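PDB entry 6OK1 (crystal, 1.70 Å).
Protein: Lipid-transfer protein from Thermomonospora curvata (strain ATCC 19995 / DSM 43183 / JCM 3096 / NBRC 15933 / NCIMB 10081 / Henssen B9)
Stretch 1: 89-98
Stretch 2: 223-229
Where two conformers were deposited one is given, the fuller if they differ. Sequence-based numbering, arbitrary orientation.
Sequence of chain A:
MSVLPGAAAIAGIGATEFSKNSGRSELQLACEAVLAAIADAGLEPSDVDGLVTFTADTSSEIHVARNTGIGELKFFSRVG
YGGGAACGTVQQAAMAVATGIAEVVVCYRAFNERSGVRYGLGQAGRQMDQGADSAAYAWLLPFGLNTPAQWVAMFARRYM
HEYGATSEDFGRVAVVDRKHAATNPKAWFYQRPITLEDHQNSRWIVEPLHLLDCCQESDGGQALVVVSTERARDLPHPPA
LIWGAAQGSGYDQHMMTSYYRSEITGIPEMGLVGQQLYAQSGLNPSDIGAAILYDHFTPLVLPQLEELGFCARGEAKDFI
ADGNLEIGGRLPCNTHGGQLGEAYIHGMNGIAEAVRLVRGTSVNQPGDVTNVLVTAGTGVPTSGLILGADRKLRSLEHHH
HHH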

# COMPACT_ATOMS: atom_id res chain seq x y z
N THR A 89 11.11 -2.22 -0.17
CA THR A 89 10.56 -3.42 -0.79
C THR A 89 11.52 -4.59 -0.62
O THR A 89 11.11 -5.73 -0.39
CB THR A 89 10.23 -3.23 -2.28
OG1 THR A 89 11.43 -3.08 -3.05
CG2 THR A 89 9.27 -2.07 -2.50
N VAL A 90 12.82 -4.30 -0.69
CA VAL A 90 13.82 -5.34 -0.48
C VAL A 90 13.89 -5.74 1.00
O VAL A 90 14.09 -6.92 1.30
CB VAL A 90 15.18 -4.87 -1.02
CG1 VAL A 90 16.26 -5.92 -0.69
CG2 VAL A 90 15.09 -4.66 -2.52
N GLN A 91 13.76 -4.79 1.93
CA GLN A 91 13.63 -5.17 3.34
C GLN A 91 12.48 -6.14 3.54
O GLN A 91 12.63 -7.17 4.22
CB GLN A 91 13.44 -3.96 4.24
CG GLN A 91 13.53 -4.35 5.71
CD GLN A 91 13.01 -3.30 6.62
OE1 GLN A 91 11.90 -2.81 6.43
NE2 GLN A 91 13.79 -2.94 7.62
N GLN A 92 11.31 -5.82 2.97
CA GLN A 92 10.15 -6.71 3.04
C GLN A 92 10.51 -8.12 2.61
O GLN A 92 10.24 -9.10 3.31
CB GLN A 92 9.01 -6.16 2.19
CG GLN A 92 8.25 -5.00 2.81
CD GLN A 92 7.28 -5.49 3.86
OE1 GLN A 92 6.57 -6.48 3.64
NE2 GLN A 92 7.28 -4.87 5.01
N ALA A 93 11.15 -8.24 1.45
CA ALA A 93 11.49 -9.54 0.91
C ALA A 93 12.47 -10.26 1.82
O ALA A 93 12.33 -11.46 2.09
CB ALA A 93 12.06 -9.37 -0.49
N ALA A 94 13.49 -9.54 2.30
CA ALA A 94 14.47 -10.15 3.20
C ALA A 94 13.83 -10.64 4.49
O ALA A 94 14.19 -11.69 5.01
CB ALA A 94 15.57 -9.13 3.52
N MET A 95 12.89 -9.86 5.03
CA MET A 95 12.16 -10.25 6.23
C MET A 95 11.34 -11.51 6.00
O MET A 95 11.28 -12.41 6.85
CB MET A 95 11.27 -9.08 6.64
CG MET A 95 10.51 -9.21 7.93
SD MET A 95 9.36 -7.82 8.18
CE MET A 95 10.10 -6.53 7.20
N ALA A 96 10.66 -11.59 4.85
CA ALA A 96 9.85 -12.77 4.55
C ALA A 96 10.73 -14.00 4.39
O ALA A 96 10.34 -15.12 4.79
CB ALA A 96 9.03 -12.54 3.28
N VAL A 97 11.91 -13.83 3.80
CA VAL A 97 12.84 -14.95 3.65
C VAL A 97 13.38 -15.37 5.02
O VAL A 97 13.40 -16.56 5.36
CB VAL A 97 13.97 -14.58 2.68
CG1 VAL A 97 15.13 -15.60 2.73
CG2 VAL A 97 13.43 -14.48 1.26
N ALA A 98 13.82 -14.40 5.82
CA ALA A 98 14.44 -14.71 7.11
C ALA A 98 13.48 -15.43 8.04
O ALA A 98 13.91 -16.28 8.85
CB ALA A 98 14.94 -13.42 7.76
N ALA A 223 12.86 -5.03 -11.72
CA ALA A 223 12.53 -6.09 -10.78
C ALA A 223 13.80 -6.67 -10.17
O ALA A 223 14.89 -6.53 -10.73
CB ALA A 223 11.72 -7.22 -11.45
N LEU A 224 13.64 -7.26 -8.99
CA LEU A 224 14.74 -7.79 -8.18
C LEU A 224 14.25 -9.07 -7.52
O LEU A 224 13.16 -9.08 -6.96
CB LEU A 224 15.15 -6.80 -7.08
CG LEU A 224 15.40 -5.34 -7.49
CD1 LEU A 224 15.35 -4.44 -6.29
CD2 LEU A 224 16.75 -5.18 -8.18
N VAL A 225 15.07 -10.14 -7.56
CA VAL A 225 14.73 -11.43 -6.97
C VAL A 225 15.53 -11.63 -5.68
O VAL A 225 16.76 -11.57 -5.69
CB VAL A 225 15.01 -12.59 -7.94
CG1 VAL A 225 14.81 -13.93 -7.26
CG2 VAL A 225 14.09 -12.48 -9.14
N VAL A 226 14.83 -11.89 -4.58
CA VAL A 226 15.44 -12.07 -3.27
C VAL A 226 15.20 -13.50 -2.83
O VAL A 226 14.07 -14.00 -2.92
CB VAL A 226 14.86 -11.06 -2.26
CG1 VAL A 226 15.43 -11.28 -0.83
CG2 VAL A 226 15.16 -9.62 -2.72
N VAL A 227 16.26 -14.18 -2.37
CA VAL A 227 16.17 -15.54 -1.85
C VAL A 227 17.03 -15.63 -0.60
O VAL A 227 17.73 -14.68 -0.23
CB VAL A 227 16.63 -16.58 -2.90
CG1 VAL A 227 15.71 -16.58 -4.07
CG2 VAL A 227 18.03 -16.27 -3.34
N SER A 228 17.03 -16.80 0.05
CA SER A 228 17.97 -16.98 1.14
C SER A 228 19.39 -16.94 0.60
O SER A 228 19.67 -17.28 -0.55
CB SER A 228 17.72 -18.30 1.88
OG SER A 228 18.12 -19.38 1.06
N THR A 229 20.33 -16.53 1.46
CA THR A 229 21.72 -16.53 1.05
C THR A 229 22.18 -17.94 0.68
O THR A 229 22.91 -18.12 -0.30
CB THR A 229 22.58 -15.91 2.16
OG1 THR A 229 22.24 -14.52 2.29
CG2 THR A 229 24.05 -16.01 1.83

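A helix, residues 89-98, packs here against a strand, residues 223-228, the two running in nearly the same direction at 26° with their axes 8.0 Å apart at closest approach. No hydrogen bond joins them. Inside the helix the backbone bonds to itself, as in Val-97 N to Ala-93 O at 3.0 Å, and the side chains it turns to the strand, from Val-90, Ala-93 and Val-97, are hydrocarbon.

Val-226 is the center of the contact and gives up the most surface to it. Its CA-to-CB bond points toward the helix, whereas that of Val-225 points away, the usual alternation of a strand. Opposite it lies Ala-93, whose CB comes within 3.7 Å of Val-226 CB, and the two CA atoms are 6.3 Å apart. A side chain of one methyl suits so close an approach. Val-226 CG2 lies 4.4 Å from Val-90 CG1, while Val-226 CG1 lies 4.3 Å from Val-97 CG2. Beta-branching suits valine to an extended backbone, and here its two methyls straddle Ala-93 CB, CG2 on the Val-90 side and CG1 on the Val-97 side.

Val-97 covers the next largest area. Its CG2 faces Val-226, but its CG1 reaches the strand backbone, 3.8 Å from Val-227 C and 3.5 Å from Ser-228 N. These are van der Waals contacts; the methyl offers nothing to bond the amide. Ser-228 adds its CB, 3.8 Å from Val-97 CG1, while its hydroxyl caps a backbone nitrogen just beyond the stretch. The small serine thus presents carbon to the valine and still serves as the N-cap of the following helix.

Val-90 completes the row at the other end, its CG2 3.8 Å from Leu-224 CD1. Branching lets it touch two strand residues, CG2 meeting Leu-224 and CG1 Val-226, although its CA-to-CB bond points sideways.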